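Local structure of putative N-acetylneuraminate lyase ([Ruminococcus] gnavus ATCC 29149, 6RB7) at residues F45-D50 with I85-E90; N116-S121 with W155-A160. The protein belongs to the dihydrodipicolinate synthetase family and folds as a parallel beta/alpha barrel, four copies of which make up the assembly. All blocks are in the same frame, centred on the assembly; numbering follows the deposited sequence. Where two conformers were deposited one is given.

Interaction 1 (F45-D50 with I85-E90); sequences FYACYD and IYQSVE
Ala47 and Gln87 mark the closest approach of the two backbones, yet their CA atoms lie 9.1 Å apart, so the loop 45-50 and the segment 85-90, leading into helix 89-103, are joined through side chains alone. The bridge is Gln87; its contacts belong to one of two deposited conformers and are less certain. Its CG is anti to the carbonyl carbon (chi1 -74°) and the chain beyond runs out extended, carrying the amide across to the loop. There NE2 of Gln87 rests against CB of Ala47 at 3.4 Å and offers an N-H to OH of Tyr49 at 3.3 Å. That bond is fairly straight but long and weak. The amide stands almost upright to the Tyr49 ring, the planes 85° apart, and NE2 comes in obliquely, 4.0 Å from CZ of Tyr49. The phenol has a stronger partner in Glu83, whose OE1 is hydrogen-bonded to Tyr49 OH, while Lys292 bonds to the carbonyl of Ala47 and also packs on Tyr49. All three touching residues are buried. The two segments follow strands 41-43 and 74-77, so this is a meeting of loops at the C-terminal end of a beta/alpha barrel, the end where such barrels carry their active sites.

Interaction 2 (N116-S121 with W155-A160); sequences NNTKDS and WNAISA
Four residues, Ala157 and Ile158 on one helix and Thr118 and Ser121 on the other, make this apolar contact. Along 155-160, Trp155 comes first but turns to the other side, its NE1 bonded to the carbonyl of Ile139 and its ring on Ile169 and Leu184. Ala157 then sets its CB against the methyl CG2 of Thr118 at 3.8 Å; that methyl is anti to the Thr118 backbone N, with OG1 on the other branch (chi1 -56°). Next comes Ile158, where the backbones are nearest, 6.0 Å from its CA to that of Ser121. Both CG1 and CD1 of Ile158 lie 3.5 Å from CB of Ser121, and Ile158 continues inward onto Val113 and Phe167. The Ser121 hydroxyl has two partners near the start of its helix: OG donates to the carbonyl O of Asn117 at 2.7 Å and is also bonded to Cys115 N. Asn117, the N-cap, also receives Asp120 N on its OD1 at 2.8 Å, which fixes the first turn that Ile158 packs against. Ser159 OG is bonded to Asn191 ND2. This is side-by-side packing of consecutive helices, 118-130 and 148-160, in the outer layer of a beta/alpha barrel.

In the fold
Interaction 1 closes before interaction 2 opens along the chain, and their centres lie 19 Å apart on one barrel. The first joins loops that follow strands 41-43 and 74-77; the second joins the helices that follow strands 108-112 and 135-138, so the two draw on the segments that follow four strands consecutive in the chain. They meet directly where CG2 of Val89 packs on CB of Asp120 at 3.7 Å, at the start of the neighbouring helices 89-103 and 118-130. A second link runs between chains: the carbonyls of Ile85 and Tyr86 are hydrogen-bonded to Asn116 and Asn117 of the second subunit. Both regions therefore contribute to the same subunit interface as well as to the barrel.

Interaction 1 (F45-D50 with I85-E90)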
loop_
_atom_site.group_PDB
_atom_site.type_symbol
_atom_site.label_atom_id
_atom_site.label_comp_id
_atom_site.label_asym_id
_atom_site.label_seq_id
_atom_site.Cartn_x
_atom_site.Cartn_y
_atom_site.Cartn_z
ATOM N N PHE A 45 15.912 3.179 -24.691
ATOM C CA PHE A 45 17.113 2.547 -25.246
ATOM C C PHE A 45 17.607 1.471 -24.295
ATOM O O PHE A 45 17.745 1.717 -23.083
ATOM C CB PHE A 45 18.166 3.619 -25.447
ATOM C CG PHE A 45 19.298 3.226 -26.372
ATOM C CD1 PHE A 45 19.153 3.400 -27.735
ATOM C CD2 PHE A 45 20.482 2.734 -25.864
ATOM C CE1 PHE A 45 20.186 3.045 -28.579
ATOM C CE2 PHE A 45 21.514 2.374 -26.711
ATOM C CZ PHE A 45 21.361 2.529 -28.083
ATOM N N TYR A 46 17.859 0.270 -24.791
ATOM C CA TYR A 46 18.305 -0.849 -23.932
ATOM C C TYR A 46 19.806 -0.763 -23.646
ATOM O O TYR A 46 20.587 -0.140 -24.399
ATOM C CB TYR A 46 17.962 -2.192 -24.584
ATOM C CG TYR A 46 16.510 -2.326 -24.947
ATOM C CD1 TYR A 46 15.527 -2.063 -24.006
ATOM C CD2 TYR A 46 16.099 -2.615 -26.241
ATOM C CE1 TYR A 46 14.185 -2.150 -24.332
ATOM C CE2 TYR A 46 14.769 -2.736 -26.568
ATOM C CZ TYR A 46 13.796 -2.476 -25.618
ATOM O OH TYR A 46 12.455 -2.602 -25.931
ATOM N N ALA A 47 20.199 -1.404 -22.549
ATOM C CA ALA A 47 21.623 -1.653 -22.228
ATOM C C ALA A 47 22.200 -2.624 -23.241
ATOM O O ALA A 47 21.660 -3.716 -23.398
ATOM C CB ALA A 47 21.811 -2.132 -20.820
ATOM N N CYS A 48 23.295 -2.244 -23.895
ATOM C CA CYS A 48 23.963 -3.079 -24.919
ATOM C C CYS A 48 25.319 -3.499 -24.366
ATOM O O CYS A 48 26.216 -2.618 -24.191
ATOM C CB CYS A 48 24.145 -2.291 -26.197
ATOM S SG CYS A 48 22.589 -1.758 -26.948
ATOM N N TYR A 49 25.479 -4.795 -24.109
ATOM C CA TYR A 49 26.694 -5.333 -23.497
ATOM C C TYR A 49 27.424 -6.258 -24.465
ATOM O O TYR A 49 26.837 -6.816 -25.377
ATOM C CB TYR A 49 26.400 -6.107 -22.221
ATOM C CG TYR A 49 25.602 -5.355 -21.177
ATOM C CD1 TYR A 49 26.151 -4.310 -20.462
ATOM C CD2 TYR A 49 24.331 -5.793 -20.847
ATOM C CE1 TYR A 49 25.435 -3.666 -19.462
ATOM C CE2 TYR A 49 23.602 -5.155 -19.848
ATOM C CZ TYR A 49 24.176 -4.121 -19.137
ATOM O OH TYR A 49 23.465 -3.441 -18.174
ATOM N N ASP A 50 28.732 -6.340 -24.222
ATOM C CA ASP A 50 29.581 -7.340 -24.904
ATOM C C ASP A 50 29.461 -8.675 -24.154
ATOM O O ASP A 50 28.704 -8.797 -23.189
ATOM C CB ASP A 50 31.007 -6.800 -25.041
ATOM C CG ASP A 50 31.799 -6.656 -23.749
ATOM O OD1 ASP A 50 31.385 -7.263 -22.694
ATOM O OD2 ASP A 50 32.796 -5.870 -23.772
ATOM N N ILE A 85 20.040 1.733 -13.154
ATOM C CA ILE A 85 20.204 1.407 -11.713
ATOM C C ILE A 85 21.508 0.619 -11.551
ATOM O O ILE A 85 22.153 0.713 -10.536
ATOM C CB ILE A 85 18.960 0.596 -11.251
ATOM C CG1 ILE A 85 17.703 1.463 -11.369
ATOM C CG2 ILE A 85 19.128 0.043 -9.828
ATOM C CD1 ILE A 85 17.723 2.645 -10.457
ATOM N N TYR A 86 21.857 -0.197 -12.544
ATOM C CA TYR A 86 22.930 -1.199 -12.474
ATOM C C TYR A 86 24.222 -0.725 -13.153
ATOM O O TYR A 86 25.174 -1.522 -13.267
ATOM C CB TYR A 86 22.459 -2.518 -13.067
ATOM C CG TYR A 86 21.143 -2.978 -12.496
ATOM C CD1 TYR A 86 21.005 -3.186 -11.129
ATOM C CD2 TYR A 86 20.013 -3.082 -13.276
ATOM C CE1 TYR A 86 19.802 -3.539 -10.567
ATOM C CE2 TYR A 86 18.815 -3.492 -12.735
ATOM C CZ TYR A 86 18.689 -3.699 -11.374
ATOM O OH TYR A 86 17.471 -4.021 -10.831
ATOM N N GLN A 87 24.267 0.531 -13.600
ATOM C CA GLN A 87 25.392 1.045 -14.404
ATOM C C GLN A 87 26.161 2.082 -13.611
ATOM O O GLN A 87 25.564 2.750 -12.757
ATOM C CB GLN A 87 24.914 1.577 -15.746
ATOM C CG GLN A 87 24.567 0.405 -16.648
ATOM C CD GLN A 87 23.998 0.816 -17.976
ATOM O OE1 GLN A 87 23.882 2.007 -18.262
ATOM N NE2 GLN A 87 23.657 -0.167 -18.795
ATOM N N SER A 88 27.453 2.176 -13.891
ATOM C CA SER A 88 28.315 3.243 -13.366
ATOM C C SER A 88 28.108 4.521 -14.176
ATOM O O SER A 88 27.558 4.486 -15.308
ATOM C CB SER A 88 29.749 2.786 -13.402
ATOM O OG SER A 88 30.200 2.670 -14.725
ATOM N N VAL A 89 28.610 5.620 -13.639
ATOM C CA VAL A 89 28.671 6.894 -14.397
ATOM C C VAL A 89 29.431 6.646 -15.694
ATOM O O VAL A 89 28.975 7.076 -16.757
ATOM C CB VAL A 89 29.280 7.995 -13.526
ATOM C CG1 VAL A 89 29.657 9.189 -14.345
ATOM C CG2 VAL A 89 28.315 8.372 -12.387
ATOM N N GLU A 90 30.580 5.983 -15.627
ATOM C CA GLU A 90 31.400 5.737 -16.853
ATOM C C GLU A 90 30.604 4.913 -17.869
ATOM O O GLU A 90 30.610 5.282 -19.040
ATOM C CB GLU A 90 32.714 5.078 -16.449
ATOM C CG GLU A 90 33.580 4.737 -17.637
ATOM C CD GLU A 90 34.357 5.905 -18.232
ATOM O OE1 GLU A 90 34.132 7.101 -17.826
ATOM O OE2 GLU A 90 35.238 5.617 -19.086
#

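Interaction 2 (N116-S121 with W155-A160)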
loop_
_atom_site.group_PDB
_atom_site.type_symbol
_atom_site.label_atom_id
_atom_site.label_comp_id
_atom_site.label_asym_id
_atom_site.label_seq_id
_atom_site.Cartn_x
_atom_site.Cartn_y
_atom_site.Cartn_z
ATOM N N ASN A 116 21.910 7.505 -7.789
ATOM C CA ASN A 116 21.516 7.432 -6.369
ATOM C C ASN A 116 21.861 8.772 -5.673
ATOM O O ASN A 116 21.055 9.267 -4.892
ATOM C CB ASN A 116 22.217 6.273 -5.667
ATOM C CG ASN A 116 21.696 4.896 -6.001
ATOM O OD1 ASN A 116 20.830 4.727 -6.864
ATOM N ND2 ASN A 116 22.139 3.935 -5.199
ATOM N N ASN A 117 23.065 9.300 -5.920
ATOM C CA ASN A 117 23.473 10.586 -5.305
ATOM C C ASN A 117 23.384 11.745 -6.287
ATOM O O ASN A 117 23.214 11.577 -7.517
ATOM C CB ASN A 117 24.807 10.459 -4.587
ATOM C CG ASN A 117 26.017 10.354 -5.486
ATOM O OD1 ASN A 117 26.003 10.868 -6.611
ATOM N ND2 ASN A 117 27.091 9.729 -4.988
ATOM N N THR A 118 23.406 12.944 -5.729
ATOM C CA THR A 118 23.251 14.164 -6.556
ATOM C C THR A 118 24.514 14.402 -7.379
ATOM O O THR A 118 24.392 14.750 -8.550
ATOM C CB THR A 118 22.914 15.355 -5.661
ATOM O OG1 THR A 118 21.745 15.037 -4.907
ATOM C CG2 THR A 118 22.726 16.622 -6.443
ATOM N N LYS A 119 25.695 14.185 -6.822
ATOM C CA LYS A 119 26.918 14.596 -7.574
ATOM C C LYS A 119 27.116 13.745 -8.829
ATOM O O LYS A 119 27.504 14.316 -9.873
ATOM C CB LYS A 119 28.154 14.559 -6.680
ATOM C CG LYS A 119 28.546 13.221 -6.127
ATOM C CD LYS A 119 29.937 13.337 -5.443
ATOM C CE LYS A 119 30.368 12.037 -4.833
ATOM N NZ LYS A 119 31.733 12.178 -4.275
ATOM N N ASP A 120 26.800 12.452 -8.788
ATOM C CA ASP A 120 26.901 11.584 -9.983
ATOM C C ASP A 120 25.871 12.067 -11.003
ATOM O O ASP A 120 26.134 12.082 -12.204
ATOM C CB ASP A 120 26.630 10.130 -9.658
ATOM C CG ASP A 120 27.720 9.381 -8.920
ATOM O OD1 ASP A 120 28.845 9.964 -8.726
ATOM O OD2 ASP A 120 27.451 8.208 -8.578
ATOM N N SER A 121 24.677 12.426 -10.540
ATOM C CA SER A 121 23.606 12.942 -11.435
ATOM C C SER A 121 24.062 14.243 -12.126
ATOM O O SER A 121 23.780 14.446 -13.324
ATOM C CB SER A 121 22.344 13.164 -10.643
ATOM O OG SER A 121 21.952 11.996 -9.905
ATOM N N TRP A 155 16.371 17.607 -8.208
ATOM C CA TRP A 155 16.084 17.903 -9.638
ATOM C C TRP A 155 16.688 19.243 -10.052
ATOM O O TRP A 155 17.233 19.341 -11.152
ATOM C CB TRP A 155 14.598 17.827 -9.904
ATOM C CG TRP A 155 14.047 16.437 -9.854
ATOM C CD1 TRP A 155 14.707 15.274 -10.102
ATOM C CD2 TRP A 155 12.686 16.069 -9.566
ATOM N NE1 TRP A 155 13.834 14.219 -10.008
ATOM C CE2 TRP A 155 12.584 14.681 -9.725
ATOM C CE3 TRP A 155 11.523 16.788 -9.246
ATOM C CZ2 TRP A 155 11.404 13.969 -9.478
ATOM C CZ3 TRP A 155 10.359 16.097 -9.034
ATOM C CH2 TRP A 155 10.302 14.708 -9.138
ATOM N N ASN A 156 16.539 20.255 -9.217
ATOM C CA ASN A 156 17.072 21.589 -9.555
ATOM C C ASN A 156 18.599 21.539 -9.620
ATOM O O ASN A 156 19.180 22.291 -10.449
ATOM C CB ASN A 156 16.494 22.668 -8.655
ATOM C CG ASN A 156 15.084 23.043 -9.039
ATOM O OD1 ASN A 156 14.242 23.259 -8.127
ATOM N ND2 ASN A 156 14.807 23.132 -10.319
ATOM N N ALA A 157 19.263 20.760 -8.777
ATOM C CA ALA A 157 20.734 20.636 -8.802
ATOM C C ALA A 157 21.158 19.979 -10.090
ATOM O O ALA A 157 22.140 20.394 -10.745
ATOM C CB ALA A 157 21.264 19.884 -7.611
ATOM N N ILE A 158 20.425 18.935 -10.496
ATOM C CA ILE A 158 20.737 18.239 -11.761
ATOM C C ILE A 158 20.518 19.226 -12.919
ATOM O O ILE A 158 21.398 19.345 -13.795
ATOM C CB ILE A 158 19.846 16.981 -11.888
ATOM C CG1 ILE A 158 20.216 15.975 -10.801
ATOM C CG2 ILE A 158 19.960 16.384 -13.272
ATOM C CD1 ILE A 158 19.235 14.821 -10.657
ATOM N N SER A 159 19.407 19.951 -12.917
ATOM C CA SER A 159 19.084 20.908 -13.990
ATOM C C SER A 159 20.176 22.000 -14.046
ATOM O O SER A 159 20.562 22.393 -15.173
ATOM C CB SER A 159 17.725 21.481 -13.772
ATOM O OG SER A 159 17.430 22.483 -14.760
ATOM N N ALA A 160 20.652 22.477 -12.906
ATOM C CA ALA A 160 21.650 23.583 -12.878
ATOM C C ALA A 160 22.983 23.104 -13.476
ATOM O O ALA A 160 23.775 23.974 -13.886
ATOM C CB ALA A 160 21.845 24.048 -11.454
#